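Prophage Pfl 6 Cro (Pseudomonas fluorescens, PDB 2PIJ) probably acts as a phage transcription factor of the Cro family, a two-chain helix-turn-helix protein expected to bind operator DNA. Local coordinates at residues K8-H13 against S17-A22; I40-T43 against R49-A52. All blocks are in the same frame, centred on the assembly; numbering follows the deposited sequence.

Contact 1: residues K8-H13 against S17-A22; sequences KYLEEH and SALAAA. With SO4 (sulfate ion), chain G.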
ATOM      1  N   LYS B   8      10.443  -4.929  11.237  1.00 32.65           N
ATOM      2  CA  LYS B   8       9.979  -5.212  12.621  1.00 35.39           C
ATOM      3  C   LYS B   8       9.465  -6.644  12.736  1.00 32.44           C
ATOM      4  O   LYS B   8       9.791  -7.348  13.689  1.00 35.17           O
ATOM      5  CB  LYS B   8       8.842  -4.261  12.993  1.00 39.33           C
ATOM      6  CG  LYS B   8       8.373  -4.419  14.435  1.00 49.32           C
ATOM      7  CD  LYS B   8       6.982  -3.750  14.615  1.00 58.08           C
ATOM      8  CE  LYS B   8       6.593  -3.848  16.157  1.00 72.16           C
ATOM      9  NZ  LYS B   8       7.687  -3.454  16.997  1.00 75.85           N
ATOM     10  N   TYR B   9       8.636  -7.074  11.793  1.00 31.56           N
ATOM     11  CA  TYR B   9       8.178  -8.462  11.799  1.00 31.56           C
ATOM     12  C   TYR B   9       9.367  -9.444  11.907  1.00 29.09           C
ATOM     13  O   TYR B   9       9.351 -10.337  12.749  1.00 32.93           O
ATOM     14  CB  TYR B   9       7.239  -8.815  10.599  1.00 29.00           C
ATOM     15  CG  TYR B   9       6.845 -10.268  10.577  1.00 32.26           C
ATOM     16  CD1 TYR B   9       5.691 -10.684  11.213  1.00 40.81           C
ATOM     17  CD2 TYR B   9       7.629 -11.242   9.902  1.00 27.13           C
ATOM     18  CE1 TYR B   9       5.306 -12.024  11.202  1.00 46.62           C
ATOM     19  CE2 TYR B   9       7.273 -12.588   9.904  1.00 34.14           C
ATOM     20  CZ  TYR B   9       6.100 -12.960  10.547  1.00 41.34           C
ATOM     21  OH  TYR B   9       5.696 -14.261  10.594  1.00 49.50           O
ATOM     22  N   LEU B  10      10.344  -9.330  10.999  1.00 27.83           N
ATOM     23  CA  LEU B  10      11.503 -10.238  10.997  1.00 28.45           C
ATOM     24  C   LEU B  10      12.399 -10.123  12.257  1.00 31.58           C
ATOM     25  O   LEU B  10      12.861 -11.121  12.792  1.00 33.53           O
ATOM     26  CB  LEU B  10      12.328  -9.974   9.729  1.00 30.04           C
ATOM     27  CG  LEU B  10      11.658 -10.386   8.428  1.00 27.20           C
ATOM     28  CD1 LEU B  10      12.500  -9.883   7.294  1.00 26.73           C
ATOM     29  CD2 LEU B  10      11.435 -11.922   8.344  1.00 28.92           C
ATOM     30  N   GLU B  11      12.583  -8.890  12.738  1.00 32.21           N
ATOM     31  CA  GLU B  11      13.523  -8.576  13.837  1.00 37.49           C
ATOM     32  C   GLU B  11      12.964  -9.065  15.174  1.00 39.86           C
ATOM     33  O   GLU B  11      13.702  -9.384  16.109  1.00 46.26           O
ATOM     34  CB  GLU B  11      13.842  -7.064  13.920  1.00 38.07           C
ATOM     35  CG  GLU B  11      14.610  -6.551  12.723  1.00 42.02           C
ATOM     36  CD  GLU B  11      16.078  -7.011  12.665  1.00 49.79           C
ATOM     37  OE1 GLU B  11      16.494  -7.880  13.474  1.00 48.37           O
ATOM     38  OE2 GLU B  11      16.821  -6.472  11.803  1.00 55.67           O
ATOM     39  N   GLU B  12      11.637  -9.128  15.214  1.00 38.00           N
ATOM     40  CA  GLU B  12      10.909  -9.272  16.451  1.00 40.35           C
ATOM     41  C   GLU B  12       9.983 -10.484  16.541  1.00 39.53           C
ATOM     42  O   GLU B  12       9.724 -10.979  17.648  1.00 41.92           O
ATOM     43  CB  GLU B  12      10.182  -7.940  16.746  1.00 45.84           C
ATOM     44  CG  GLU B  12       9.141  -7.989  17.852  1.00 52.26           C
ATOM     45  CD  GLU B  12       8.998  -6.673  18.604  1.00 61.44           C
ATOM     46  OE1 GLU B  12       8.971  -5.604  17.934  1.00 64.35           O
ATOM     47  OE2 GLU B  12       8.920  -6.723  19.865  1.00 66.13           O
ATOM     48  N   HIS B  13       9.501 -10.967  15.399  1.00 37.47           N
ATOM     49  CA  HIS B  13       8.509 -12.063  15.369  1.00 41.06           C
ATOM     50  C   HIS B  13       8.871 -13.385  14.717  1.00 39.58           C
ATOM     51  O   HIS B  13       8.942 -14.417  15.424  1.00 44.17           O
ATOM     52  CB  HIS B  13       7.192 -11.568  14.799  1.00 45.68           C
ATOM     53  CG  HIS B  13       6.639 -10.409  15.552  1.00 52.46           C
ATOM     54  ND1 HIS B  13       6.159 -10.528  16.840  1.00 61.31           N
ATOM     55  CD2 HIS B  13       6.520  -9.098  15.221  1.00 53.78           C
ATOM     56  CE1 HIS B  13       5.753  -9.344  17.259  1.00 66.40           C
ATOM     57  NE2 HIS B  13       5.950  -8.465  16.292  1.00 63.70           N
ATOM     58  N   SER B  17      12.257 -17.523   6.443  1.00 31.77           N
ATOM     59  CA  SER B  17      11.868 -18.840   6.005  1.00 33.25           C
ATOM     60  C   SER B  17      10.367 -19.031   6.258  1.00 34.58           C
ATOM     61  O   SER B  17       9.596 -19.450   5.345  1.00 37.33           O
ATOM     62  CB  SER B  17      12.683 -19.897   6.804  1.00 35.91           C
ATOM     63  OG  SER B  17      12.254 -21.131   6.387  1.00 47.30           O
ATOM     64  N   ALA B  18       9.957 -18.776   7.504  1.00 31.63           N
ATOM     65  CA  ALA B  18       8.544 -18.920   7.886  1.00 31.40           C
ATOM     66  C   ALA B  18       7.588 -17.948   7.151  1.00 29.43           C
ATOM     67  O   ALA B  18       6.479 -18.310   6.695  1.00 29.86           O
ATOM     68  CB  ALA B  18       8.417 -18.730   9.354  1.00 34.37           C
ATOM     69  N   LEU B  19       7.951 -16.679   7.122  1.00 27.84           N
ATOM     70  CA  LEU B  19       7.167 -15.712   6.366  1.00 26.40           C
ATOM     71  C   LEU B  19       7.000 -16.123   4.860  1.00 26.93           C
ATOM     72  O   LEU B  19       5.896 -16.036   4.285  1.00 27.62           O
ATOM     73  CB  LEU B  19       7.807 -14.343   6.494  1.00 25.18           C
ATOM     74  CG  LEU B  19       7.004 -13.213   5.827  1.00 23.69           C
ATOM     75  CD1 LEU B  19       5.574 -13.077   6.419  1.00 21.33           C
ATOM     76  CD2 LEU B  19       7.758 -11.979   5.995  1.00 24.03           C
ATOM     77  N   ALA B  20       8.089 -16.562   4.221  1.00 26.72           N
ATOM     78  CA  ALA B  20       8.070 -16.941   2.804  1.00 27.77           C
ATOM     79  C   ALA B  20       7.065 -18.055   2.582  1.00 29.53           C
ATOM     80  O   ALA B  20       6.267 -18.019   1.636  1.00 29.27           O
ATOM     81  CB  ALA B  20       9.453 -17.391   2.359  1.00 28.42           C
ATOM     82  N   ALA B  21       7.101 -19.032   3.493  1.00 31.09           N
ATOM     83  CA  ALA B  21       6.151 -20.126   3.441  1.00 34.97           C
ATOM     84  C   ALA B  21       4.712 -19.645   3.676  1.00 33.92           C
ATOM     85  O   ALA B  21       3.786 -20.107   2.994  1.00 37.28           O
ATOM     86  CB  ALA B  21       6.544 -21.294   4.419  1.00 37.75           C
ATOM     87  N   ALA B  22       4.503 -18.755   4.639  1.00 32.50           N
ATOM     88  CA  ALA B  22       3.126 -18.268   4.907  1.00 33.29           C
ATOM     89  C   ALA B  22       2.578 -17.320   3.804  1.00 32.02           C
ATOM     90  O   ALA B  22       1.358 -17.233   3.590  1.00 34.61           O
ATOM     91  CB  ALA B  22       3.037 -17.634   6.256  1.00 32.61           C
TER
HETATM   92  S   SO4 G 504       8.650  -0.225  17.097  1.00 81.16           S
HETATM   93  O1  SO4 G 504       9.881  -0.960  17.403  1.00 81.55           O
HETATM   94  O2  SO4 G 504       8.759   1.142  17.633  1.00 80.82           O
HETATM   95  O3  SO4 G 504       8.499  -0.166  15.639  1.00 83.14           O
HETATM   96  O4  SO4 G 504       7.493  -0.942  17.666  1.00 80.79           O

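Contact 2: residues I40-T43 against R49-A52; sequences IEIT and RVEA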
ATOM      1  N   ILE B  40       7.300  -2.565   2.807  1.00 25.44           N
ATOM      2  CA  ILE B  40       6.440  -3.736   2.875  1.00 22.88           C
ATOM      3  C   ILE B  40       5.784  -3.828   4.255  1.00 23.78           C
ATOM      4  O   ILE B  40       6.460  -3.722   5.300  1.00 26.53           O
ATOM      5  CB  ILE B  40       7.267  -5.051   2.538  1.00 22.21           C
ATOM      6  CG1 ILE B  40       8.076  -4.992   1.189  1.00 24.71           C
ATOM      7  CG2 ILE B  40       6.362  -6.284   2.682  1.00 22.71           C
ATOM      8  CD1 ILE B  40       7.294  -5.031  -0.101  1.00 24.61           C
ATOM      9  N   GLU B  41       4.450  -4.020   4.254  1.00 23.21           N
ATOM     10  CA  GLU B  41       3.645  -4.126   5.442  1.00 24.95           C
ATOM     11  C   GLU B  41       3.108  -5.553   5.536  1.00 24.81           C
ATOM     12  O   GLU B  41       2.599  -6.142   4.568  1.00 25.36           O
ATOM     13  CB  GLU B  41       2.516  -3.093   5.409  1.00 24.67           C
ATOM     14  CG  GLU B  41       1.571  -3.147   6.641  1.00 27.25           C
ATOM     15  CD  GLU B  41       0.260  -2.484   6.373  1.00 32.34           C
ATOM     16  OE1 GLU B  41      -0.586  -3.059   5.632  1.00 30.89           O
ATOM     17  OE2 GLU B  41       0.036  -1.405   6.933  1.00 38.10           O
ATOM     18  N   ILE B  42       3.289  -6.144   6.698  1.00 24.52           N
ATOM     19  CA  ILE B  42       2.792  -7.469   6.930  1.00 24.36           C
ATOM     20  C   ILE B  42       1.472  -7.410   7.765  1.00 25.54           C
ATOM     21  O   ILE B  42       1.398  -6.792   8.812  1.00 27.84           O
ATOM     22  CB  ILE B  42       3.866  -8.349   7.660  1.00 24.74           C
ATOM     23  CG1 ILE B  42       5.173  -8.439   6.835  1.00 27.23           C
ATOM     24  CG2 ILE B  42       3.265  -9.727   7.992  1.00 25.70           C
ATOM     25  CD1 ILE B  42       5.066  -9.139   5.481  1.00 25.06           C
ATOM     26  N   THR B  43       0.462  -8.108   7.273  1.00 28.99           N
ATOM     27  CA  THR B  43      -0.802  -8.275   7.987  1.00 28.32           C
ATOM     28  C   THR B  43      -1.001  -9.715   8.510  1.00 29.15           C
ATOM     29  O   THR B  43      -0.942 -10.674   7.749  1.00 29.76           O
ATOM     30  CB  THR B  43      -2.002  -7.851   7.130  1.00 27.82           C
ATOM     31  OG1 THR B  43      -1.787  -6.517   6.637  1.00 28.40           O
ATOM     32  CG2 THR B  43      -3.256  -7.815   7.948  1.00 28.35           C
ATOM     33  N   ARG B  49      -4.086 -16.725   8.544  1.00 42.70           N
ATOM     34  CA  ARG B  49      -3.591 -16.100   7.318  1.00 38.50           C
ATOM     35  C   ARG B  49      -2.581 -14.961   7.548  1.00 36.56           C
ATOM     36  O   ARG B  49      -2.613 -14.212   8.556  1.00 37.32           O
ATOM     37  CB  ARG B  49      -4.765 -15.618   6.462  1.00 39.05           C
ATOM     38  CG  ARG B  49      -5.687 -16.762   5.957  1.00 43.80           C
ATOM     39  CD  ARG B  49      -6.225 -16.435   4.577  1.00 50.90           C
ATOM     40  NE  ARG B  49      -7.176 -15.318   4.589  0.75 58.20           N
ATOM     41  CZ  ARG B  49      -6.999 -14.149   3.975  1.00 59.85           C
ATOM     42  NH1 ARG B  49      -5.885 -13.914   3.275  1.00 54.67           N
ATOM     43  NH2 ARG B  49      -7.954 -13.216   4.057  1.00 65.07           N
ATOM     44  N   VAL B  50      -1.675 -14.823   6.579  1.00 32.68           N
ATOM     45  CA  VAL B  50      -0.674 -13.757   6.619  1.00 30.37           C
ATOM     46  C   VAL B  50      -0.679 -13.149   5.240  1.00 26.39           C
ATOM     47  O   VAL B  50      -0.669 -13.878   4.250  1.00 27.35           O
ATOM     48  CB  VAL B  50       0.750 -14.214   7.067  1.00 32.71           C
ATOM     49  CG1 VAL B  50       1.786 -13.066   6.893  1.00 31.28           C
ATOM     50  CG2 VAL B  50       0.738 -14.731   8.502  1.00 38.90           C
ATOM     51  N   GLU B  51      -0.752 -11.813   5.181  1.00 25.06           N
ATOM     52  CA  GLU B  51      -0.673 -11.128   3.901  1.00 23.92           C
ATOM     53  C   GLU B  51       0.458 -10.106   3.882  1.00 22.80           C
ATOM     54  O   GLU B  51       0.935  -9.656   4.929  1.00 27.25           O
ATOM     55  CB  GLU B  51      -1.976 -10.435   3.508  1.00 21.18           C
ATOM     56  CG  GLU B  51      -3.151 -11.376   3.366  1.00 24.23           C
ATOM     57  CD  GLU B  51      -4.391 -10.689   2.890  1.00 26.45           C
ATOM     58  OE1 GLU B  51      -4.700  -9.595   3.385  1.00 30.08           O
ATOM     59  OE2 GLU B  51      -5.103 -11.313   2.084  1.00 37.29           O
ATOM     60  N   ALA B  52       0.856  -9.731   2.693  1.00 22.49           N
ATOM     61  CA  ALA B  52       1.961  -8.751   2.537  1.00 22.27           C
ATOM     62  C   ALA B  52       1.528  -7.783   1.411  1.00 20.94           C
ATOM     63  O   ALA B  52       0.977  -8.217   0.388  1.00 21.03           O
ATOM     64  CB  ALA B  52       3.340  -9.411   2.262  1.00 24.85           C
TER

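Contact 1: residues K8-H13 against S17-A22
Tyr-9 lays the CD2-CE2 side of its ring against Leu-19, overlapping both methyls and the CB of the leucine. Helix 6-12 meets helix 16-23 here, the latter being the first helix of the helix-turn-helix, with helix 27-35 following as the probable recognition helix of a Cro protein. The closest approach is Tyr-9 CE2 to Leu-19 CB, 3.9 Å, and the line between them is oblique to the ring. Because CG of Tyr-9 is anti to its own N (chi1 177°), the ring reaches across to the second helix; Leu-19 spreads its branches so that CD2 lies 4.0 Å from Tyr-9 CD2 while CD1 stays near Tyr-9 CE2. One face of the tyrosine ring carries His-13 CB, 3.9 Å above the plane and displaced toward the rim. Leu-10 adds a looser touch, its CD2 4.4 Å from Leu-19 CD2, and also packs on Val-34 of helix 27-35. Tyr-9 and Leu-19 both rest on Ile-42 of strand 40-44, so their side chains fill the interface between helices 6-12 and 16-23 and the sheet. On the solvent side of helix 6-12, a bend at the last torsion of Lys-8 (chi4 47°) brings NZ to Glu-12; NZ forms a salt bridge to Glu-12 OE1 at 2.7 Å, nearly along the C-O axis, and donates a hydrogen bond to sulfate O4 at 2.6 Å.

Contact 2: residues I40-T43 against R49-A52
The beta hairpin of strands 40-44 and 50-58 is joined here by a pair of backbone hydrogen bonds between Thr-43 and Glu-51, an antiparallel hydrogen-bonded pair. Thr-43 N gives to Glu-51 O at 2.8 Å with the donor tilted 30° from the carbonyl plane, whereas in the return bond, also 2.8 Å, Glu-51 N lies in the carbonyl plane of Thr-43 and meets Thr-43 O. Next along the ladder, Ile-42 and Ala-52 form a non-hydrogen-bonded pair, where the CA-H of Ala-52 points at Glu-41 O, 3.4 Å from CA to O. The axes of the two short strands approach to 4.7 Å. Ile-42, Ala-52 and Val-50 sit on the sheet face turned to the helices. Chi1 of Ile-42 (-59°) sets CG2 anti to the backbone N and against Val-50 CG1, 3.8 Å away; a further turn at chi2 (-64°) carries Ile-42 CD1 over the Ala-52 methyl, CD1 to CB 3.7 Å. The hairpin supplies two strands of the three-stranded antiparallel sheet that completes this mixed alpha-beta Cro fold; strand 2-5 flanks 40-44 on its other edge, Ile-42 bonding to Ile-4 through the backbone. Ala-52 also pairs with a strand of the second subunit, so the sheet runs on across the dimer interface, where Ile-40 and Ala-52 both pack on Ile-58 of that subunit. On the opposite face, Glu-51 holds two partners with its carboxylate. OE1 bonds to Tyr-45 OH, while Arg-49 NH1 makes a salt bridge to Glu-51 OE2 at 3.0 Å; NH1 stands above the carboxylate plane, and OE2 lies at the edge of the guanidinium, in its plane. Arg-49 also makes a cation-pi contact with Tyr-45.

How the contacts relate
Contacts 1 and 2 follow one another along the chain, with centres 10 Å apart, and meet directly in the hydrophobic core. Leu-19 bridges them: its CD1 packs on Val-50 CG1 at 3.8 Å, and its CD2 on Ile-42 CD1 at 3.9 Å. Tyr-9 CD1 approaches Ile-42 CG2 at 4.1 Å, so Ile-42 is shared by both helices of contact 1, while Ala-22 CB reaches Val-50 CB at 4.2 Å. Ala-52 of contact 2, at the subunit interface, is on the same hairpin that Leu-19 packs against. The sulfate held by Lys-8 NZ in contact 1 probably comes from the crystallisation liquor.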